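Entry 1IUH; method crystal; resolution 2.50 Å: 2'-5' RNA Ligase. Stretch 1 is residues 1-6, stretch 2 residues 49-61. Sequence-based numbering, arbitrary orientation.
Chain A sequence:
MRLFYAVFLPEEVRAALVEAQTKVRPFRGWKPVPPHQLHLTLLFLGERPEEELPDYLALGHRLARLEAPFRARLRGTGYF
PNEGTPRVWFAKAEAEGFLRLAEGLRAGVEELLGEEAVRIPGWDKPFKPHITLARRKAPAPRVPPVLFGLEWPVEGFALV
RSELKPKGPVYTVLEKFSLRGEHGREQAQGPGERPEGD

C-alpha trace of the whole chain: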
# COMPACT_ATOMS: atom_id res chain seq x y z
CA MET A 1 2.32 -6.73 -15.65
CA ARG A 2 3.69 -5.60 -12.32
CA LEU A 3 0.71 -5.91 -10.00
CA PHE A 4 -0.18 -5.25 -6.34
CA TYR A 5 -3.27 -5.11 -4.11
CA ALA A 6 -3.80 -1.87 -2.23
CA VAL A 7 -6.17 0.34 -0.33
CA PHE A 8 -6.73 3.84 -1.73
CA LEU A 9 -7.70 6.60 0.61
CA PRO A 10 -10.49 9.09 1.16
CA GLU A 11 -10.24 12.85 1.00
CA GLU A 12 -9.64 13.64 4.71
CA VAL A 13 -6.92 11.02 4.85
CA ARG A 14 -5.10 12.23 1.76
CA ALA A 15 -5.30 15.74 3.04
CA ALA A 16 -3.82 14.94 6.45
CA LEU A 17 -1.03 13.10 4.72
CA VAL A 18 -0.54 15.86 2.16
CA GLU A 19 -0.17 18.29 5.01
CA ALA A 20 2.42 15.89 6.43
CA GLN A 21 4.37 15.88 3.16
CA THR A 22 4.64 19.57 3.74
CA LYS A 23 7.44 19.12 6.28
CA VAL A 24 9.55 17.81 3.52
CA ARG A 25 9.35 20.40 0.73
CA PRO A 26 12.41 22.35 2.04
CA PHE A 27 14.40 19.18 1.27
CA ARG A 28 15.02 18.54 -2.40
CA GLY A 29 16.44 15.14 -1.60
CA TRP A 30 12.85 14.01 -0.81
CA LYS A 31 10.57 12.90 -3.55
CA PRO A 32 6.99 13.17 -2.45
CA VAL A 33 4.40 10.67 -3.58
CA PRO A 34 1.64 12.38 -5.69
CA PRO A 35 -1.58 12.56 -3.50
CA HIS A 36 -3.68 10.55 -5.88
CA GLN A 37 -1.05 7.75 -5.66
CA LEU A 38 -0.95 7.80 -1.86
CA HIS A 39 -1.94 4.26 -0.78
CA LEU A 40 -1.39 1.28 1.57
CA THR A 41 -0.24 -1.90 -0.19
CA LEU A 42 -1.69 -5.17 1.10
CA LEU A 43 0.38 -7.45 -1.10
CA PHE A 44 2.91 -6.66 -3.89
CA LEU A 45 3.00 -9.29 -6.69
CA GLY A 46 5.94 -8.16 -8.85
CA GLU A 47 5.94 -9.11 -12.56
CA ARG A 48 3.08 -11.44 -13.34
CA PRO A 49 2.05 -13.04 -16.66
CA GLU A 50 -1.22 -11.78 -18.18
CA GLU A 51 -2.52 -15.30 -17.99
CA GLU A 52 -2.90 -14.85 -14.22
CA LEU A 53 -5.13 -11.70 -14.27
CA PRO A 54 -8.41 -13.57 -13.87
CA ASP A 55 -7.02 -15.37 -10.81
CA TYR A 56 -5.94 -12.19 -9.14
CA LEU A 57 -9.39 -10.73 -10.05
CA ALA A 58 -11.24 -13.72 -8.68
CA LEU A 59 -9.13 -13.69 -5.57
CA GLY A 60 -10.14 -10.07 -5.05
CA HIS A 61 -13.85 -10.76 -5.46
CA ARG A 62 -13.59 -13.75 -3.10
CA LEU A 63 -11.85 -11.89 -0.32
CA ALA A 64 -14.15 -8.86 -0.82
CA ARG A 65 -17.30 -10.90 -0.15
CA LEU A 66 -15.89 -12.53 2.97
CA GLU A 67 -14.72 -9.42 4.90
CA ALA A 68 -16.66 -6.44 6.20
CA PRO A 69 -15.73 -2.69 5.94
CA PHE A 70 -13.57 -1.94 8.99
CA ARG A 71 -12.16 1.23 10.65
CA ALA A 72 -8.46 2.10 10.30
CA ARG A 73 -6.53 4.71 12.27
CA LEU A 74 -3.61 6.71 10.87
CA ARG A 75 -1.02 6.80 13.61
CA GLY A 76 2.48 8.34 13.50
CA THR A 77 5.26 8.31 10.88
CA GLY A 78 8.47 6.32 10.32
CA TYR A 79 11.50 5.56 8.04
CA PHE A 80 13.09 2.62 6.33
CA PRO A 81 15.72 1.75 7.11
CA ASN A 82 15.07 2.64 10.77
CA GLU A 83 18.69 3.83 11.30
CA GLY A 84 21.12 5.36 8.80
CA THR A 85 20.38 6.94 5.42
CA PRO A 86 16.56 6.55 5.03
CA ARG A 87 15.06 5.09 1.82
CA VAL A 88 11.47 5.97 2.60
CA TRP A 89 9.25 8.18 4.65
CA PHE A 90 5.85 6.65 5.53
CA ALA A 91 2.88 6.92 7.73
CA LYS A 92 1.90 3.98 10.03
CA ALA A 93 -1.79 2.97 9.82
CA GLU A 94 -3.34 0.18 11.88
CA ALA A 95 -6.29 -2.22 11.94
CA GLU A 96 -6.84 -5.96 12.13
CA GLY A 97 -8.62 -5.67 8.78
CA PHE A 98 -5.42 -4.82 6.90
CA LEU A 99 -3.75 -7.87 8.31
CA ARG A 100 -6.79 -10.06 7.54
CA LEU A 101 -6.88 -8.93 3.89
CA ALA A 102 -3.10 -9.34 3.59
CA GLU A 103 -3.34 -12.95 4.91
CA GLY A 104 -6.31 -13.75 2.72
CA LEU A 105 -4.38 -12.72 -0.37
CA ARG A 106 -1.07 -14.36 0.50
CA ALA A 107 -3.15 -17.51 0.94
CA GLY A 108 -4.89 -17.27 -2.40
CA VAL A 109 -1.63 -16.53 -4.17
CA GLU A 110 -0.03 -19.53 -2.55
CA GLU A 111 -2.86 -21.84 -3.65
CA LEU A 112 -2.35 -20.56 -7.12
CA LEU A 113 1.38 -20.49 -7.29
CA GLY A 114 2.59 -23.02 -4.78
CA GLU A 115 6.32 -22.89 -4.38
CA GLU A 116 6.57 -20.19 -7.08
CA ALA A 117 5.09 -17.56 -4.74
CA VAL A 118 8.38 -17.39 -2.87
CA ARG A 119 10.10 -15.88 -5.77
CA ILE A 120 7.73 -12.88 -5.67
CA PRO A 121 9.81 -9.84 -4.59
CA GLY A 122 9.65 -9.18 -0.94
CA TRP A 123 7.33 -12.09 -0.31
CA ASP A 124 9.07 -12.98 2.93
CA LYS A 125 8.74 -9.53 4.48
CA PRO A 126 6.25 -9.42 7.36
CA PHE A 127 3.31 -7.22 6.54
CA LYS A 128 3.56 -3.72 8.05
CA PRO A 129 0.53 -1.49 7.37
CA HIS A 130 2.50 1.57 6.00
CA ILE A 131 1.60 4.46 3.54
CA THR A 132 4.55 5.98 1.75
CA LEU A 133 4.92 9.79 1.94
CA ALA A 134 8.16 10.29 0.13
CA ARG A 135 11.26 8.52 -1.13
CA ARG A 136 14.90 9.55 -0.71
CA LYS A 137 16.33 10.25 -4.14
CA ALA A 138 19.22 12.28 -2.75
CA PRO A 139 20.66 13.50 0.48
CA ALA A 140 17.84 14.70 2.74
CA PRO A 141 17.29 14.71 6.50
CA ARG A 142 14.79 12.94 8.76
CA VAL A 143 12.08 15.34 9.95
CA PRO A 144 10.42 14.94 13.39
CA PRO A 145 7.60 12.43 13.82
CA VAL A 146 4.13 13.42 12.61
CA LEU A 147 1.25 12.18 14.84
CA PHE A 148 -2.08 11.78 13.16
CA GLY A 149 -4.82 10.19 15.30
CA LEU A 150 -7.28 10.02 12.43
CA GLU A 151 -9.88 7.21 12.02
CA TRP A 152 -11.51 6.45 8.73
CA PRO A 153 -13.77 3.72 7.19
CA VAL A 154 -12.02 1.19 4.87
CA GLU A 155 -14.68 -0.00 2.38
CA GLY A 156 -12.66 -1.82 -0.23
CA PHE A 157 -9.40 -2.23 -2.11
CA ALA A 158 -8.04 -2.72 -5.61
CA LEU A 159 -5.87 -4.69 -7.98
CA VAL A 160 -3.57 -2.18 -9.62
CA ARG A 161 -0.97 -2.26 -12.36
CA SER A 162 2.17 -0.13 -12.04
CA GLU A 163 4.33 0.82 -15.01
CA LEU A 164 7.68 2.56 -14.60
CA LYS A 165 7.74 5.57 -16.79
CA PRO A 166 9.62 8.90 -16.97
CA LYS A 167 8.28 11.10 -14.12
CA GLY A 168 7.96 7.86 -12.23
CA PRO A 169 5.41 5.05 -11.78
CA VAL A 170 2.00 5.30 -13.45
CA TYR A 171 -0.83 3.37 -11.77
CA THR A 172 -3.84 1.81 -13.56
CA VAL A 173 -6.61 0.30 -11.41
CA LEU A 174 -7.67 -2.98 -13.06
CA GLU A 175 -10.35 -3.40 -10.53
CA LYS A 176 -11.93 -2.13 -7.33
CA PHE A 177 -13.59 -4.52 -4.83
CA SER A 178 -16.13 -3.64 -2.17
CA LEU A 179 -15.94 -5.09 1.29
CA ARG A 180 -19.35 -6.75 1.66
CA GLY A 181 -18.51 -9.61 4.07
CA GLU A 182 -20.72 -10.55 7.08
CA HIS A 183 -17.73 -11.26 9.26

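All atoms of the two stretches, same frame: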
# COMPACT_ATOMS: atom_id res chain seq x y z
N MET A 1 2.86 -7.74 -16.57
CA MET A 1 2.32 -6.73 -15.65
C MET A 1 2.85 -6.83 -14.21
O MET A 1 2.95 -7.88 -13.62
CB MET A 1 0.82 -6.83 -15.58
CG MET A 1 0.10 -6.97 -16.91
SD MET A 1 -1.67 -6.65 -16.70
CE MET A 1 -1.92 -5.32 -17.86
N ARG A 2 3.21 -5.69 -13.67
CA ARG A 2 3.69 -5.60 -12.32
C ARG A 2 2.43 -5.20 -11.56
O ARG A 2 1.84 -4.13 -11.75
CB ARG A 2 4.75 -4.54 -12.33
CG ARG A 2 5.24 -4.09 -11.02
CD ARG A 2 6.03 -2.81 -11.27
NE ARG A 2 6.67 -2.31 -10.06
CZ ARG A 2 7.84 -2.74 -9.61
NH1 ARG A 2 8.53 -3.68 -10.28
NH2 ARG A 2 8.30 -2.23 -8.46
N LEU A 3 1.97 -6.11 -10.73
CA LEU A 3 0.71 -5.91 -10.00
C LEU A 3 0.86 -5.92 -8.48
O LEU A 3 1.80 -6.51 -7.94
CB LEU A 3 -0.21 -7.07 -10.37
CG LEU A 3 -0.57 -7.28 -11.85
CD1 LEU A 3 -1.11 -8.67 -12.03
CD2 LEU A 3 -1.60 -6.24 -12.29
N PHE A 4 -0.09 -5.26 -7.81
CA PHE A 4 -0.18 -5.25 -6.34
C PHE A 4 -1.63 -4.97 -5.91
O PHE A 4 -2.44 -4.43 -6.69
CB PHE A 4 0.76 -4.21 -5.71
CG PHE A 4 0.42 -2.76 -5.99
CD1 PHE A 4 -0.26 -1.98 -5.06
CD2 PHE A 4 0.82 -2.13 -7.17
CE1 PHE A 4 -0.53 -0.61 -5.29
CE2 PHE A 4 0.55 -0.75 -7.41
CZ PHE A 4 -0.13 -0.00 -6.45
N TYR A 5 -1.97 -5.43 -4.71
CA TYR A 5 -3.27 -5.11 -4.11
C TYR A 5 -3.04 -3.93 -3.12
O TYR A 5 -2.06 -3.88 -2.39
CB TYR A 5 -3.92 -6.30 -3.35
CG TYR A 5 -4.36 -7.47 -4.23
CD1 TYR A 5 -3.52 -8.58 -4.37
CD2 TYR A 5 -5.62 -7.49 -4.89
CE1 TYR A 5 -3.92 -9.70 -5.12
CE2 TYR A 5 -6.03 -8.63 -5.67
CZ TYR A 5 -5.15 -9.73 -5.76
OH TYR A 5 -5.41 -10.88 -6.43
N ALA A 6 -3.97 -3.00 -3.09
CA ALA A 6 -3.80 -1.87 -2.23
C ALA A 6 -5.11 -1.24 -1.81
O ALA A 6 -6.16 -1.50 -2.39
CB ALA A 6 -2.91 -0.78 -2.96
N PRO A 49 2.52 -12.83 -15.28
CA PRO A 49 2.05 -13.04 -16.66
C PRO A 49 0.54 -12.76 -16.78
O PRO A 49 -0.24 -13.13 -15.91
CB PRO A 49 2.39 -14.54 -16.96
CG PRO A 49 2.57 -15.16 -15.61
CD PRO A 49 3.23 -14.03 -14.79
N GLU A 50 0.17 -12.12 -17.87
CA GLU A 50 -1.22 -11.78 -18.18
C GLU A 50 -2.18 -12.96 -17.95
O GLU A 50 -3.35 -12.77 -17.62
CB GLU A 50 -1.33 -11.32 -19.66
CG GLU A 50 -0.73 -9.96 -19.90
CD GLU A 50 -0.62 -9.58 -21.39
OE1 GLU A 50 -0.53 -8.36 -21.62
OE2 GLU A 50 -0.63 -10.47 -22.29
N GLU A 51 -1.67 -14.16 -18.15
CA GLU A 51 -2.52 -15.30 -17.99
C GLU A 51 -3.08 -15.40 -16.59
O GLU A 51 -4.10 -16.02 -16.39
CB GLU A 51 -1.72 -16.55 -18.38
CG GLU A 51 -2.51 -17.86 -18.25
CD GLU A 51 -2.29 -18.57 -16.90
OE1 GLU A 51 -1.13 -18.46 -16.39
OE2 GLU A 51 -3.24 -19.24 -16.38
N GLU A 52 -2.45 -14.77 -15.60
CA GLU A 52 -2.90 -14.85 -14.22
C GLU A 52 -3.94 -13.78 -13.77
O GLU A 52 -4.50 -13.87 -12.67
CB GLU A 52 -1.68 -14.80 -13.27
CG GLU A 52 -0.81 -16.04 -13.20
CD GLU A 52 0.61 -15.77 -12.55
OE1 GLU A 52 0.81 -14.80 -11.73
OE2 GLU A 52 1.52 -16.59 -12.85
N LEU A 53 -4.16 -12.76 -14.60
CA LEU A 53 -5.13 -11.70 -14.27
C LEU A 53 -6.44 -12.15 -13.65
O LEU A 53 -6.85 -11.68 -12.60
CB LEU A 53 -5.48 -10.89 -15.49
CG LEU A 53 -4.84 -9.55 -15.67
CD1 LEU A 53 -3.68 -9.44 -14.72
CD2 LEU A 53 -4.38 -9.36 -17.13
N PRO A 54 -7.13 -13.05 -14.34
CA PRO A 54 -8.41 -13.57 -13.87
C PRO A 54 -8.35 -14.10 -12.44
O PRO A 54 -9.30 -13.94 -11.66
CB PRO A 54 -8.72 -14.71 -14.86
CG PRO A 54 -7.99 -14.29 -16.07
CD PRO A 54 -6.69 -13.75 -15.56
N ASP A 55 -7.26 -14.79 -12.13
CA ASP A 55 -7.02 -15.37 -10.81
C ASP A 55 -6.83 -14.27 -9.80
O ASP A 55 -7.43 -14.30 -8.75
CB ASP A 55 -5.80 -16.29 -10.83
CG ASP A 55 -6.00 -17.48 -11.75
OD1 ASP A 55 -6.94 -18.24 -11.47
OD2 ASP A 55 -5.28 -17.64 -12.75
N TYR A 56 -6.02 -13.28 -10.10
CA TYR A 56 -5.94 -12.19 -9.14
C TYR A 56 -7.31 -11.45 -8.98
O TYR A 56 -7.68 -11.00 -7.89
CB TYR A 56 -4.81 -11.26 -9.54
CG TYR A 56 -3.49 -12.02 -9.49
CD1 TYR A 56 -2.62 -12.06 -10.60
CD2 TYR A 56 -3.12 -12.71 -8.33
CE1 TYR A 56 -1.45 -12.75 -10.56
CE2 TYR A 56 -1.97 -13.40 -8.26
CZ TYR A 56 -1.11 -13.44 -9.37
OH TYR A 56 0.09 -14.13 -9.28
N LEU A 57 -8.07 -11.35 -10.07
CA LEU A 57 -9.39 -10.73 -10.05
C LEU A 57 -10.34 -11.55 -9.21
O LEU A 57 -11.06 -11.01 -8.35
CB LEU A 57 -9.96 -10.57 -11.48
CG LEU A 57 -9.24 -9.46 -12.30
CD1 LEU A 57 -9.67 -9.46 -13.78
CD2 LEU A 57 -9.51 -8.06 -11.68
N ALA A 58 -10.32 -12.86 -9.42
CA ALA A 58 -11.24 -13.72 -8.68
C ALA A 58 -10.89 -13.72 -7.17
O ALA A 58 -11.77 -13.68 -6.26
CB ALA A 58 -11.19 -15.11 -9.29
N LEU A 59 -9.59 -13.74 -6.91
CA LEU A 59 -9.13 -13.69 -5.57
C LEU A 59 -9.66 -12.42 -4.91
O LEU A 59 -10.13 -12.45 -3.76
CB LEU A 59 -7.63 -13.72 -5.56
CG LEU A 59 -7.02 -13.70 -4.15
CD1 LEU A 59 -7.76 -14.66 -3.22
CD2 LEU A 59 -5.57 -14.10 -4.26
N GLY A 60 -9.65 -11.32 -5.64
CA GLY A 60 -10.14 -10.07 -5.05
C GLY A 60 -11.64 -10.16 -4.72
O GLY A 60 -12.09 -9.81 -3.61
N HIS A 61 -12.42 -10.65 -5.70
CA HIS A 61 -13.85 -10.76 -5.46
C HIS A 61 -14.11 -11.70 -4.29
O HIS A 61 -14.95 -11.43 -3.45
CB HIS A 61 -14.62 -11.25 -6.72
CG HIS A 61 -14.45 -10.38 -7.92
ND1 HIS A 61 -14.97 -9.10 -8.01
CD2 HIS A 61 -13.83 -10.61 -9.11
CE1 HIS A 61 -14.70 -8.59 -9.20
NE2 HIS A 61 -14.00 -9.49 -9.88

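The strand of residues 2-6 and the helix that includes residues 53-61 run in almost the same direction, their axes 1° apart and 10.9 Å at closest approach. Because side chains alternate along a strand, Leu 3 and Tyr 5 point toward the helix, whereas Arg 2, Phe 4 and Ala 6 are out of its reach; Met 1, just before the strand, points the same way as Leu 3 and Tyr 5. Together the stretches bury 369 Å².

Met 1 opens the contact where it is still partly exposed. Its long, flexible chain, with chi1 m and chi2 t, carries SD to 3.9 Å from CD2 of Leu 53, and its CG lies 4.3 Å from CG of Glu 50, an exposed residue that offers only its aliphatic part here. Arg 2, pointing elsewhere, keeps its charged group exposed.

Leu 3 is buried, and its branched, apolar end suits a place against two helix residues three positions apart: CD1 lies 3.8 Å from CD1 of Leu 53 and 4.0 Å from CD1 of Tyr 56. Leu 53 starts out sideways, but its end comes nearer, so that it meets both Met 1 and Leu 3.

Tyr 5 has the largest covered area, 90 Å². Its CA-to-CB bond points toward the helix, and with chi1 m its OH reaches O of Tyr 56, to which it donates a hydrogen bond at 2.7 Å. That carbonyl also accepts the helical bond from N of Gly 60, at 3.0 Å, so it serves both partners. The hydroxyl thus satisfies its polarity in a buried place, while CZ packs 4.1 Å from CB of Tyr 56 and OH lies 3.7 Å from CB of Leu 59. Gly 60 has no side chain; an ideal CB there would lie 3.9 Å from CE2 of Tyr 5, so this ring does not by itself require glycine.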